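Local coordinates for protein uncharacterized tRNA/rRNA methyltransferase HI_0380 (Haemophilus influenzae, PDB 3ILK) that is a SpoU/TrmH-type protein that probably methylates tRNA or rRNA using S-adenosyl-L-methionine, at residues L12-H17 with F113-I118; C37-K42 with R63-F68; I79-R84 with Y130-P135; S16-I21 with S43-S48; A25-T30 with A148-S153. One frame throughout, in Å; residues are numbered along the deposited sequence.

In the fold
One parallel sheet runs through most of this comparison. Interactions 1, 2 and 3 are partly buried strand pairings within it: interactions 1 and 2 are linked because strands 8-13 and 35-39 are neighbours, and interaction 3 lies further across; both it and interaction 1 hold residues of the likely cofactor site. Their common chemistry is backbone hydrogen bonding, with side-chain polar contacts (1 and 3) or a bridging water (2) beyond the strands. Interactions 4 and 5 both use helix 18-31. At its start, in interaction 4, hydroxyls and a carboxylate do the work in a partly exposed setting; further along, interaction 5 is wholly buried, has no hydrogen bond between its segments and relies on close packing over the sheet.

Interaction 1. Residues L12-H17 with F113-I118; sequences LIETSH and FGRERI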
# COMPACT_ATOMS: atom_id res chain seq x y z
N LEU A 12 18.70 17.27 10.53
CA LEU A 12 17.63 18.07 11.08
C LEU A 12 18.15 19.47 11.51
O LEU A 12 18.96 19.61 12.49
CB LEU A 12 17.02 17.36 12.30
CG LEU A 12 16.68 15.87 12.23
CD1 LEU A 12 16.00 15.39 13.58
CD2 LEU A 12 15.78 15.51 11.03
N ILE A 13 17.66 20.48 10.78
CA ILE A 13 18.03 21.89 11.04
C ILE A 13 17.29 22.48 12.21
O ILE A 13 16.08 22.68 12.16
CB ILE A 13 17.74 22.79 9.85
CG1 ILE A 13 18.32 22.18 8.53
CG2 ILE A 13 18.34 24.18 10.08
CD1 ILE A 13 19.83 21.91 8.55
N GLU A 14 18.06 22.85 13.23
CA GLU A 14 17.54 23.56 14.42
C GLU A 14 16.26 22.97 14.91
O GLU A 14 15.23 23.58 14.75
CB GLU A 14 17.33 25.05 14.15
CG GLU A 14 18.60 25.71 13.65
CD GLU A 14 18.41 27.18 13.33
OE1 GLU A 14 17.46 27.82 13.86
OE2 GLU A 14 19.24 27.72 12.61
N THR A 15 16.32 21.81 15.53
CA THR A 15 15.15 21.23 16.13
C THR A 15 14.89 22.05 17.37
O THR A 15 15.82 22.63 17.92
CB THR A 15 15.41 19.77 16.57
OG1 THR A 15 16.52 19.74 17.51
CG2 THR A 15 15.70 18.89 15.37
N SER A 16 13.62 22.08 17.79
CA SER A 16 13.15 22.79 18.97
C SER A 16 12.98 21.86 20.17
O SER A 16 13.91 21.72 21.00
CB SER A 16 11.82 23.49 18.68
OG SER A 16 11.97 24.40 17.60
N HIS A 17 11.80 21.27 20.31
CA HIS A 17 11.55 20.38 21.46
C HIS A 17 12.47 19.17 21.33
O HIS A 17 12.61 18.59 20.22
CB HIS A 17 10.08 19.92 21.50
CG HIS A 17 9.11 21.05 21.60
ND1 HIS A 17 8.57 21.46 22.80
CD2 HIS A 17 8.58 21.86 20.65
CE1 HIS A 17 7.75 22.47 22.59
NE2 HIS A 17 7.74 22.74 21.29
N PHE A 113 16.12 18.40 6.41
CA PHE A 113 14.81 18.81 6.89
C PHE A 113 14.95 20.17 7.52
O PHE A 113 15.63 20.33 8.57
CB PHE A 113 14.26 17.75 7.85
CG PHE A 113 13.96 16.42 7.18
CD1 PHE A 113 14.99 15.50 6.90
CD2 PHE A 113 12.66 16.10 6.80
CE1 PHE A 113 14.72 14.28 6.27
CE2 PHE A 113 12.38 14.90 6.16
CZ PHE A 113 13.42 14.00 5.88
N GLY A 114 14.30 21.16 6.90
CA GLY A 114 14.47 22.54 7.33
C GLY A 114 13.54 22.71 8.49
O GLY A 114 12.75 21.82 8.80
N ARG A 115 13.66 23.86 9.14
CA ARG A 115 12.80 24.23 10.24
C ARG A 115 11.31 24.27 9.87
O ARG A 115 10.92 24.82 8.84
CB ARG A 115 13.23 25.61 10.72
CG ARG A 115 14.71 25.71 11.05
CD ARG A 115 15.32 27.11 10.71
NE ARG A 115 15.95 27.03 9.39
CZ ARG A 115 17.23 27.29 9.12
NH1 ARG A 115 17.67 27.15 7.90
NH2 ARG A 115 18.07 27.68 10.06
N GLU A 116 10.48 23.71 10.76
CA GLU A 116 9.03 23.75 10.66
C GLU A 116 8.57 25.22 10.46
O GLU A 116 9.03 26.12 11.15
CB GLU A 116 8.44 23.15 11.94
CG GLU A 116 7.19 22.27 11.76
CD GLU A 116 6.89 21.40 12.99
OE1 GLU A 116 7.71 20.49 13.32
OE2 GLU A 116 5.80 21.62 13.61
N ARG A 117 7.71 25.44 9.47
CA ARG A 117 7.13 26.75 9.12
C ARG A 117 8.15 27.89 8.88
O ARG A 117 7.80 29.09 9.00
CB ARG A 117 6.06 27.20 10.13
CG ARG A 117 4.83 26.29 10.22
CD ARG A 117 3.52 27.07 10.02
NE ARG A 117 3.38 28.25 10.87
CZ ARG A 117 2.61 29.30 10.55
NH1 ARG A 117 1.95 29.31 9.40
NH2 ARG A 117 2.52 30.34 11.37
N ILE A 118 9.37 27.54 8.50
CA ILE A 118 10.40 28.53 8.17
C ILE A 118 11.15 28.03 6.91
O ILE A 118 11.36 28.78 5.95
CB ILE A 118 11.40 28.73 9.35
CG1 ILE A 118 10.67 29.28 10.60
CG2 ILE A 118 12.55 29.64 8.92
CD1 ILE A 118 11.52 29.20 11.88
O HOH W 1 14.14 20.85 11.47
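Leu12 and Phe113 pair across two parallel strands, and the single backbone hydrogen bond between the segments follows at once: Ile13 N donates to Phe113 O at 3.0 Å, almost straight at 166°. This is the tight half of the contact. Leu12 and Phe113 turn their side chains to the same face of the sheet, where Leu12 CD2 comes within 4.2 Å of Phe113 CB and helix 145-169 covers the ring. Ile13 leans toward the other segment; its CG1 lies 3.3 Å from Phe113 O and 4.0 Å from Gly114 CA.

The strands 8-13 and 109-113 are neighbours in the middle of the SPOUT-type sheet. Gly114, assigned by similarity to the S-adenosyl-L-methionine site, starts the loop that leaves the second strand, a place consistent with the cofactor pocket of this superfamily.

Toward the strand ends the contact becomes more polar and more open to solvent. The Arg115 chain bends at CD and NE, and its guanidinium lies over Ile13, whose CG2 sits 3.4 Å from Arg115 CZ, above the centre of that plane. Exposed Glu14 meets the same group in a salt bridge, OE2 to Arg115 NH2 at 2.8 Å, but its hydrogen bond is weak, bent to 118°, and the carboxylate and guanidinium planes stand 86° apart. A second carboxylate, that of Glu124, pairs with Arg115 NH1, while Arg115 NE donates to Gly119 O.

Interaction 2. Residues C37-K42 with R63-F68; sequences CLVSPK and RVVDSF
Cys37 opens the pairing with Arg63, the two side chains on one face of a parallel sheet. Its SG is anti to the backbone N (chi1 180°), a turn that sets it 3.8 Å from Arg63 CB and also near Val65 CG2; the rest of the arginine chain extends away. Leu38 follows, with both of its backbone polar groups engaged across the gap. Leu38 N donates to Arg63 O at 2.9 Å, with the donor tilted 33° from the carbonyl plane, and Leu38 O receives Val65 N at 2.9 Å, nearly head-on.

Val39 pairs with Val65 on the face that also carries Cys37, and their CG2 methyls stand 4.1 Å apart. With Val39 CG1 anti to the backbone N, that methyl lies by Ser67 N, where the partner segment is about to enter helix 68-71. Ser40 closes the ladder: its N donates to Val65 O at 2.8 Å, while a water joins Ser40 OG to Asp66 O. Past the strand, Pro41 CD lies 3.8 Å from Val64 CG1, on the face of Leu38 and Val64.

Strand 63-65 forms one edge of the parallel sheet of the SPOUT-type fold within the chain, so strand 35-39 lies between it and strand 8-13. Helix 68-71 covers the Cys37 and Val39 face through Ala71, whereas Ile21 of helix 18-31 packs on Leu38 and Pro41.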
# COMPACT_ATOMS: atom_id res chain seq x y z
N CYS A 37 22.09 13.54 11.75
CA CYS A 37 22.87 14.75 12.01
C CYS A 37 21.95 15.91 12.40
O CYS A 37 20.96 16.21 11.69
CB CYS A 37 23.67 15.07 10.76
SG CYS A 37 24.72 16.52 10.84
N LEU A 38 22.25 16.53 13.55
CA LEU A 38 21.60 17.73 14.10
C LEU A 38 22.43 19.01 13.88
O LEU A 38 23.64 19.02 14.15
CB LEU A 38 21.32 17.51 15.60
CG LEU A 38 20.72 16.14 16.02
CD1 LEU A 38 20.49 16.10 17.55
CD2 LEU A 38 19.39 15.86 15.25
N VAL A 39 21.79 20.06 13.33
CA VAL A 39 22.38 21.40 13.24
C VAL A 39 21.81 22.23 14.35
O VAL A 39 20.58 22.44 14.42
CB VAL A 39 22.18 22.05 11.88
CG1 VAL A 39 22.93 23.43 11.74
CG2 VAL A 39 22.65 21.06 10.70
N SER A 40 22.67 22.69 15.26
CA SER A 40 22.23 23.59 16.32
C SER A 40 20.86 23.20 16.89
O SER A 40 19.94 23.99 16.81
CB SER A 40 22.09 25.03 15.82
OG SER A 40 23.36 25.52 15.52
N PRO A 41 20.73 21.97 17.41
CA PRO A 41 19.51 21.68 18.10
C PRO A 41 19.42 22.62 19.28
O PRO A 41 20.44 23.02 19.89
CB PRO A 41 19.71 20.24 18.61
CG PRO A 41 21.20 20.11 18.73
CD PRO A 41 21.71 20.87 17.52
N LYS A 42 18.20 22.97 19.61
CA LYS A 42 17.98 23.87 20.74
C LYS A 42 18.28 23.13 22.02
O LYS A 42 18.75 23.70 23.03
CB LYS A 42 16.53 24.32 20.69
CG LYS A 42 16.10 25.24 21.81
CD LYS A 42 14.69 25.73 21.50
CE LYS A 42 14.31 26.89 22.42
NZ LYS A 42 14.72 26.54 23.79
N ARG A 63 25.60 12.91 14.79
CA ARG A 63 26.40 14.09 14.67
C ARG A 63 25.67 15.34 15.18
O ARG A 63 24.45 15.45 15.07
CB ARG A 63 26.74 14.35 13.22
CG ARG A 63 27.67 13.42 12.73
CD ARG A 63 28.12 13.81 11.33
NE ARG A 63 28.90 12.67 10.87
CZ ARG A 63 29.68 12.68 9.81
NH1 ARG A 63 29.79 13.78 9.07
NH2 ARG A 63 30.35 11.56 9.53
N VAL A 64 26.46 16.27 15.71
CA VAL A 64 25.94 17.55 16.11
C VAL A 64 26.90 18.63 15.69
O VAL A 64 28.01 18.74 16.22
CB VAL A 64 25.72 17.65 17.59
CG1 VAL A 64 24.96 18.94 17.86
CG2 VAL A 64 24.93 16.47 18.06
N VAL A 65 26.43 19.44 14.74
CA VAL A 65 27.26 20.49 14.17
C VAL A 65 26.52 21.83 14.22
O VAL A 65 25.29 21.89 14.49
CB VAL A 65 27.73 20.17 12.69
CG1 VAL A 65 28.56 18.83 12.65
CG2 VAL A 65 26.53 20.11 11.67
N ASP A 66 27.28 22.89 13.94
CA ASP A 66 26.85 24.26 14.01
C ASP A 66 26.52 24.87 12.64
O ASP A 66 26.09 25.99 12.58
CB ASP A 66 28.00 25.09 14.65
CG ASP A 66 27.49 26.27 15.39
OD1 ASP A 66 26.27 26.26 15.70
OD2 ASP A 66 28.30 27.18 15.72
N SER A 67 26.75 24.14 11.54
CA SER A 67 26.59 24.74 10.22
C SER A 67 26.07 23.70 9.20
O SER A 67 26.22 22.46 9.38
CB SER A 67 27.93 25.32 9.74
OG SER A 67 28.71 24.35 9.02
N PHE A 68 25.50 24.23 8.12
CA PHE A 68 24.79 23.45 7.16
C PHE A 68 25.93 22.77 6.39
O PHE A 68 25.87 21.60 6.11
CB PHE A 68 23.92 24.39 6.27
CG PHE A 68 23.31 23.73 5.08
CD1 PHE A 68 24.09 23.50 3.92
CD2 PHE A 68 21.98 23.33 5.09
CE1 PHE A 68 23.55 22.89 2.83
CE2 PHE A 68 21.39 22.70 3.97
CZ PHE A 68 22.21 22.46 2.83
O HOH W 2 23.52 27.12 13.38

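Interaction 3. Residues I79-R84 with Y130-P135; sequences IGTSAR and YHLNIP. With EDO (1,2-ethanediol), chain D; EDO (1,2-ethanediol), chain C.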
# COMPACT_ATOMS: atom_id res chain seq x y z
N ILE A 79 19.61 16.88 -0.73
CA ILE A 79 18.22 17.06 -1.00
C ILE A 79 17.72 17.84 0.17
O ILE A 79 17.91 17.38 1.34
CB ILE A 79 17.42 15.75 -1.00
CG1 ILE A 79 17.95 14.75 -2.09
CG2 ILE A 79 15.93 16.00 -1.35
CD1 ILE A 79 18.11 15.42 -3.36
N GLY A 80 17.11 19.00 -0.08
CA GLY A 80 16.45 19.76 1.07
C GLY A 80 14.93 19.74 0.94
O GLY A 80 14.38 19.83 -0.16
N THR A 81 14.21 19.60 2.04
CA THR A 81 12.77 19.61 1.94
C THR A 81 12.39 21.09 1.77
O THR A 81 13.10 22.01 2.24
CB THR A 81 12.05 19.10 3.23
OG1 THR A 81 12.52 19.87 4.31
CG2 THR A 81 12.34 17.62 3.51
N SER A 82 11.29 21.31 1.07
CA SER A 82 10.75 22.64 0.92
C SER A 82 9.29 22.69 0.51
O SER A 82 8.76 21.75 -0.10
CB SER A 82 11.58 23.47 -0.04
OG SER A 82 11.28 23.22 -1.38
N ALA A 83 8.67 23.81 0.85
CA ALA A 83 7.39 24.20 0.29
C ALA A 83 7.49 24.25 -1.24
O ALA A 83 8.59 24.27 -1.85
CB ALA A 83 6.93 25.57 0.83
N ARG A 84 6.32 24.28 -1.84
CA ARG A 84 6.23 24.34 -3.28
C ARG A 84 6.46 25.78 -3.74
O ARG A 84 5.56 26.42 -4.22
CB ARG A 84 4.89 23.73 -3.75
CG ARG A 84 5.05 23.08 -5.14
CD ARG A 84 3.92 22.14 -5.58
NE ARG A 84 4.53 21.15 -6.48
CZ ARG A 84 5.18 21.45 -7.61
NH1 ARG A 84 5.27 22.72 -8.01
NH2 ARG A 84 5.73 20.50 -8.35
N TYR A 130 18.31 19.14 -5.25
CA TYR A 130 16.88 19.00 -5.52
C TYR A 130 16.13 19.42 -4.29
O TYR A 130 16.71 19.49 -3.18
CB TYR A 130 16.43 17.58 -6.03
CG TYR A 130 17.13 17.12 -7.31
CD1 TYR A 130 18.31 16.37 -7.22
CD2 TYR A 130 16.63 17.44 -8.59
CE1 TYR A 130 18.98 15.95 -8.36
CE2 TYR A 130 17.31 17.03 -9.76
CZ TYR A 130 18.48 16.28 -9.63
OH TYR A 130 19.16 15.85 -10.73
N HIS A 131 14.88 19.80 -4.50
CA HIS A 131 14.07 20.31 -3.38
C HIS A 131 12.86 19.45 -3.26
O HIS A 131 12.11 19.28 -4.24
CB HIS A 131 13.71 21.76 -3.59
CG HIS A 131 14.93 22.61 -3.79
ND1 HIS A 131 15.47 22.87 -5.04
CD2 HIS A 131 15.79 23.16 -2.91
CE1 HIS A 131 16.56 23.59 -4.91
NE2 HIS A 131 16.78 23.78 -3.62
N LEU A 132 12.66 18.91 -2.05
CA LEU A 132 11.71 17.83 -1.82
C LEU A 132 10.43 18.35 -1.22
O LEU A 132 10.43 18.91 -0.13
CB LEU A 132 12.36 16.74 -0.96
CG LEU A 132 11.46 15.55 -0.55
CD1 LEU A 132 10.99 14.86 -1.81
CD2 LEU A 132 12.22 14.54 0.35
N ASN A 133 9.33 18.19 -1.96
CA ASN A 133 8.07 18.67 -1.43
C ASN A 133 7.15 17.49 -1.28
O ASN A 133 7.02 16.67 -2.21
CB ASN A 133 7.44 19.74 -2.35
CG ASN A 133 6.07 20.17 -1.86
OD1 ASN A 133 5.04 19.76 -2.40
ND2 ASN A 133 6.05 20.94 -0.79
N ILE A 134 6.45 17.44 -0.15
CA ILE A 134 5.56 16.32 0.10
C ILE A 134 4.14 16.73 -0.29
O ILE A 134 3.57 17.65 0.34
CB ILE A 134 5.59 15.90 1.59
CG1 ILE A 134 7.01 15.53 2.03
CG2 ILE A 134 4.63 14.72 1.81
CD1 ILE A 134 7.16 15.11 3.55
N PRO A 135 3.56 16.05 -1.29
CA PRO A 135 2.21 16.41 -1.70
C PRO A 135 1.30 16.35 -0.46
O PRO A 135 1.37 15.39 0.33
CB PRO A 135 1.83 15.29 -2.64
CG PRO A 135 3.13 14.78 -3.15
CD PRO A 135 4.02 14.82 -1.96
C1 EDO D . 8.16 19.56 2.47
O1 EDO D . 6.86 19.34 1.91
C2 EDO D . 7.99 20.26 3.81
O2 EDO D . 8.18 19.29 4.87
C1 EDO C . 10.93 19.62 7.73
O1 EDO C . 10.24 19.09 6.57
C2 EDO C . 9.93 20.22 8.74
O2 EDO C . 8.58 19.87 8.39
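The contact between Ile79-Arg84 and Tyr130-Pro135 is a parallel strand pairing that runs out into loops of the likely cofactor site of a SPOUT-type fold. By similarity, Thr81, Ser82, Ala83 and Ile134 all belong to the S-adenosyl-L-methionine site, whose loops in this superfamily form a deep trefoil knot. Three backbone hydrogen bonds make the ladder: Gly80 N to Tyr130 O, Leu132 N to Gly80 O at 2.7 Å, and Ser82 N to Leu132 O at 2.8 Å. In the last, the donor stands above the carbonyl plane, 37° out of it.

Ile79 supplies the apolar side of the pairing. Its CG2 meets Leu132 CB at 3.7 Å, and its CD1 reaches Tyr130 CB at 3.8 Å, lying at the edge of the tyrosine ring. Helix 95-104 covers this face through Cys98, and helix 145-169 adds Val152 against Leu132. His131 points to the other face, where its two ring nitrogens are held by Thr91 OG1 and Leu125 O.

Two ethanediol molecules, probably from the crystallisation liquor, sit by these loops; one takes a hydrogen bond from Ile134 N at its O1, 2.8 Å away. Past the strands, an asparagine side chain adds a fourth bond. Asn133 CG is anti to the backbone N (chi1 176°), and Asn133 ND2 donates to an in-plane lone pair of Ser82 O at 2.9 Å.

Interaction 4. Residues S16-I21 with S43-S48; sequences SHSGNI and SVDEQS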
# COMPACT_ATOMS: atom_id res chain seq x y z
N SER A 16 13.62 22.08 17.79
CA SER A 16 13.15 22.79 18.97
C SER A 16 12.98 21.86 20.17
O SER A 16 13.91 21.72 21.00
CB SER A 16 11.82 23.49 18.68
OG SER A 16 11.97 24.40 17.60
N HIS A 17 11.80 21.27 20.31
CA HIS A 17 11.55 20.38 21.46
C HIS A 17 12.47 19.17 21.33
O HIS A 17 12.61 18.59 20.22
CB HIS A 17 10.08 19.92 21.50
CG HIS A 17 9.11 21.05 21.60
ND1 HIS A 17 8.57 21.46 22.80
CD2 HIS A 17 8.58 21.86 20.65
CE1 HIS A 17 7.75 22.47 22.59
NE2 HIS A 17 7.74 22.74 21.29
N SER A 18 13.12 18.82 22.44
CA SER A 18 14.13 17.77 22.42
C SER A 18 13.50 16.42 22.10
O SER A 18 14.18 15.52 21.63
CB SER A 18 14.87 17.73 23.74
OG SER A 18 13.95 17.56 24.78
N GLY A 19 12.20 16.30 22.35
CA GLY A 19 11.42 15.13 21.94
C GLY A 19 11.35 14.90 20.44
O GLY A 19 11.23 13.77 20.02
N ASN A 20 11.42 15.97 19.64
CA ASN A 20 11.34 15.84 18.19
C ASN A 20 12.50 15.06 17.58
O ASN A 20 12.33 14.37 16.58
CB ASN A 20 11.28 17.23 17.55
CG ASN A 20 10.03 17.99 17.95
OD1 ASN A 20 9.13 17.42 18.55
ND2 ASN A 20 9.98 19.28 17.62
N ILE A 21 13.69 15.24 18.15
CA ILE A 21 14.85 14.40 17.79
C ILE A 21 14.54 12.92 18.08
O ILE A 21 14.83 12.06 17.29
CB ILE A 21 16.09 14.81 18.64
CG1 ILE A 21 16.49 16.25 18.33
CG2 ILE A 21 17.20 13.78 18.53
CD1 ILE A 21 17.59 16.77 19.23
N SER A 43 17.96 21.85 22.05
CA SER A 43 18.23 21.11 23.26
C SER A 43 18.16 19.61 22.99
O SER A 43 17.34 19.16 22.20
CB SER A 43 17.22 21.48 24.32
OG SER A 43 16.34 20.40 24.48
N VAL A 44 19.04 18.86 23.62
CA VAL A 44 18.94 17.39 23.58
C VAL A 44 19.07 16.89 25.01
O VAL A 44 20.03 17.22 25.67
CB VAL A 44 19.97 16.72 22.61
CG1 VAL A 44 20.74 17.72 21.73
CG2 VAL A 44 20.84 15.71 23.33
N ASP A 45 18.13 16.09 25.48
CA ASP A 45 18.10 15.71 26.89
C ASP A 45 17.35 14.39 26.99
O ASP A 45 17.17 13.72 25.98
CB ASP A 45 17.38 16.80 27.68
CG ASP A 45 15.96 17.04 27.17
OD1 ASP A 45 15.34 16.09 26.63
OD2 ASP A 45 15.47 18.18 27.27
N GLU A 46 16.88 14.05 28.19
CA GLU A 46 16.21 12.77 28.40
C GLU A 46 15.04 12.54 27.42
O GLU A 46 14.87 11.44 26.90
CB GLU A 46 15.78 12.60 29.85
CG GLU A 46 15.24 11.21 30.19
CD GLU A 46 16.33 10.16 30.46
OE1 GLU A 46 16.51 9.75 31.65
OE2 GLU A 46 16.99 9.72 29.48
N GLN A 47 14.27 13.59 27.14
CA GLN A 47 13.17 13.52 26.18
C GLN A 47 13.58 13.09 24.76
O GLN A 47 12.80 12.43 24.08
CB GLN A 47 12.39 14.85 26.11
CG GLN A 47 11.66 15.22 27.39
CD GLN A 47 10.91 14.03 27.96
OE1 GLN A 47 10.02 13.46 27.30
NE2 GLN A 47 11.28 13.63 29.17
N SER A 48 14.80 13.46 24.33
CA SER A 48 15.33 13.02 23.04
C SER A 48 15.46 11.50 23.02
O SER A 48 15.26 10.84 21.98
CB SER A 48 16.69 13.68 22.75
OG SER A 48 16.61 15.09 22.89
O HOH W 3 16.04 20.41 20.09
O HOH W 4 12.93 20.63 25.18
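Ser18 and Asp45 join the starts of two helices, 18-31 and 46-50, and the second start carries a capping box formed by Asp45 and Ser48. Ser18 OG lies between its backbone N and carbonyl carbon (chi1 56°), and from there donates to Asp45 OD1 at 2.7 Å, reaching the syn side of the carboxylate from 32° outside its plane. Asp45 CG takes the corresponding rotation (chi1 57°), and the same OD1 also accepts a weak bond from Gln47 N. One carboxylate oxygen thus serves both the cap and the neighbouring helix.

Ser48 completes the box by accepting from Asp45 N at 3.2 Å. Its OG is anti to the carbonyl carbon, and in turn donates across the contact to Ser18 O at 2.8 Å from above the carbonyl plane. Buried Ser18 is therefore gripped at both its hydroxyl and its carbonyl.

Ser43 and Val44 are both off the staggered positions, and the placement of Ser43 OG is doubtful. A water accepts from Ser43 N and lies 2.7 Å from Ser16 O, to which it can donate, at the more exposed margin. On the apolar side, which continues toward Pro41, Ile21 CD1 rests 4.1 Å from Val44 CG1.

Interaction 5. Residues A25-T30 with A148-S153; sequences ARAMKT and AVQLVS. With SO4 (sulfate ion), chain I.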
# COMPACT_ATOMS: atom_id res chain seq x y z
N ALA A 25 14.24 9.92 15.13
CA ALA A 25 15.11 8.73 15.27
C ALA A 25 14.28 7.45 15.23
O ALA A 25 14.61 6.50 14.54
CB ALA A 25 15.87 8.78 16.60
N ARG A 26 13.20 7.43 16.01
CA ARG A 26 12.21 6.33 15.90
C ARG A 26 11.70 6.11 14.45
O ARG A 26 11.80 4.97 13.92
CB ARG A 26 11.07 6.57 16.93
CG ARG A 26 10.03 5.44 17.02
CD ARG A 26 8.88 5.86 17.90
NE ARG A 26 7.97 4.75 18.24
CZ ARG A 26 6.92 4.86 19.03
NH1 ARG A 26 6.62 6.01 19.60
NH2 ARG A 26 6.16 3.81 19.25
N ALA A 27 11.19 7.16 13.79
CA ALA A 27 10.72 7.05 12.38
C ALA A 27 11.79 6.44 11.44
O ALA A 27 11.53 5.48 10.72
CB ALA A 27 10.22 8.42 11.81
N MSE A 28 13.00 6.96 11.53
CA MSE A 28 14.14 6.40 10.82
C MSE A 28 14.37 4.89 11.06
O MSE A 28 14.60 4.12 10.08
CB MSE A 28 15.43 7.13 11.22
CG MSE A 28 15.47 8.60 10.84
SE MSE A 28 17.01 9.57 11.53
CE MSE A 28 18.51 8.57 10.88
N LYS A 29 14.42 4.50 12.33
CA LYS A 29 14.68 3.12 12.67
C LYS A 29 13.59 2.17 12.16
O LYS A 29 13.90 1.05 11.77
CB LYS A 29 14.91 2.93 14.18
CG LYS A 29 15.50 1.54 14.55
CD LYS A 29 15.85 1.46 16.00
CE LYS A 29 16.53 0.14 16.36
NZ LYS A 29 16.95 0.18 17.76
N THR A 30 12.33 2.61 12.15
CA THR A 30 11.26 1.74 11.65
C THR A 30 11.52 1.41 10.19
O THR A 30 10.99 0.46 9.69
CB THR A 30 9.82 2.38 11.75
OG1 THR A 30 9.76 3.56 10.94
CG2 THR A 30 9.46 2.74 13.15
N ALA A 148 7.37 14.23 8.60
CA ALA A 148 8.10 14.35 7.36
C ALA A 148 9.19 13.28 7.21
O ALA A 148 9.37 12.71 6.13
CB ALA A 148 8.64 15.77 7.16
N VAL A 149 9.92 13.02 8.29
CA VAL A 149 10.98 12.02 8.27
C VAL A 149 10.39 10.62 8.08
O VAL A 149 10.90 9.86 7.28
CB VAL A 149 11.89 12.12 9.54
CG1 VAL A 149 12.96 10.95 9.59
CG2 VAL A 149 12.59 13.54 9.58
N GLN A 150 9.32 10.31 8.82
CA GLN A 150 8.60 9.02 8.67
C GLN A 150 8.28 8.80 7.19
O GLN A 150 8.65 7.76 6.64
CB GLN A 150 7.33 9.02 9.51
CG GLN A 150 6.60 7.65 9.69
CD GLN A 150 7.46 6.51 10.24
OE1 GLN A 150 8.08 5.80 9.46
NE2 GLN A 150 7.44 6.28 11.59
N LEU A 151 7.67 9.79 6.54
CA LEU A 151 7.20 9.59 5.16
C LEU A 151 8.34 9.47 4.20
O LEU A 151 8.31 8.63 3.27
CB LEU A 151 6.31 10.74 4.67
CG LEU A 151 4.89 10.92 5.16
CD1 LEU A 151 4.15 11.75 4.15
CD2 LEU A 151 4.21 9.57 5.31
N VAL A 152 9.38 10.27 4.39
CA VAL A 152 10.52 10.22 3.39
C VAL A 152 11.26 8.87 3.56
O VAL A 152 11.66 8.22 2.57
CB VAL A 152 11.50 11.38 3.63
CG1 VAL A 152 12.83 11.20 2.83
CG2 VAL A 152 10.83 12.71 3.31
N SER A 153 11.43 8.47 4.83
CA SER A 153 12.10 7.18 5.20
C SER A 153 11.35 6.01 4.61
O SER A 153 11.96 5.07 4.07
CB SER A 153 12.13 6.99 6.74
OG SER A 153 12.88 8.01 7.38
S SO4 I . 3.68 5.75 21.77
O1 SO4 I . 4.47 4.63 22.24
O2 SO4 I . 3.99 6.94 22.57
O3 SO4 I . 4.01 6.05 20.38
O4 SO4 I . 2.26 5.48 21.87
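Helices 18-31 and 145-169 pack side by side over the parallel sheet of the SPOUT-type domain, their short segments running 14° from parallel with axes 8.3 Å apart. Ala27 makes so near an approach possible: its small CB points toward the partner helix and touches Gln150 CA at 3.6 Å. Gln150, bent at chi2, curls its amide over this alanine, with NE2 3.5 Å from Ala27 CB.

On the sheet side, Val149 CG1 is anti to the backbone N (chi1 174°) and meets CG of Met28, a selenomethionine, at 3.7 Å. Val149 also lies on Phe113 of strand 109-113, which ties the helix pair to the sheet beneath. The end of Met28 leads away from this partner, and its side chain also packs on Ile58 of helix 56-61.

No hydrogen bond joins the two segments. Buried hydroxyls instead turn back to their own helices: Ser153 OG donates to Val149 O at 2.7 Å, which also accepts from Ser153 N. The second subunit packs close by, with Tyr140 of that chain on Thr30 and Leu143 of that chain on Gln150. The Thr30 side chain crosses that of Gln150 at about a right angle, while Thr30 OG1 donates to Ala27 O at 2.6 Å.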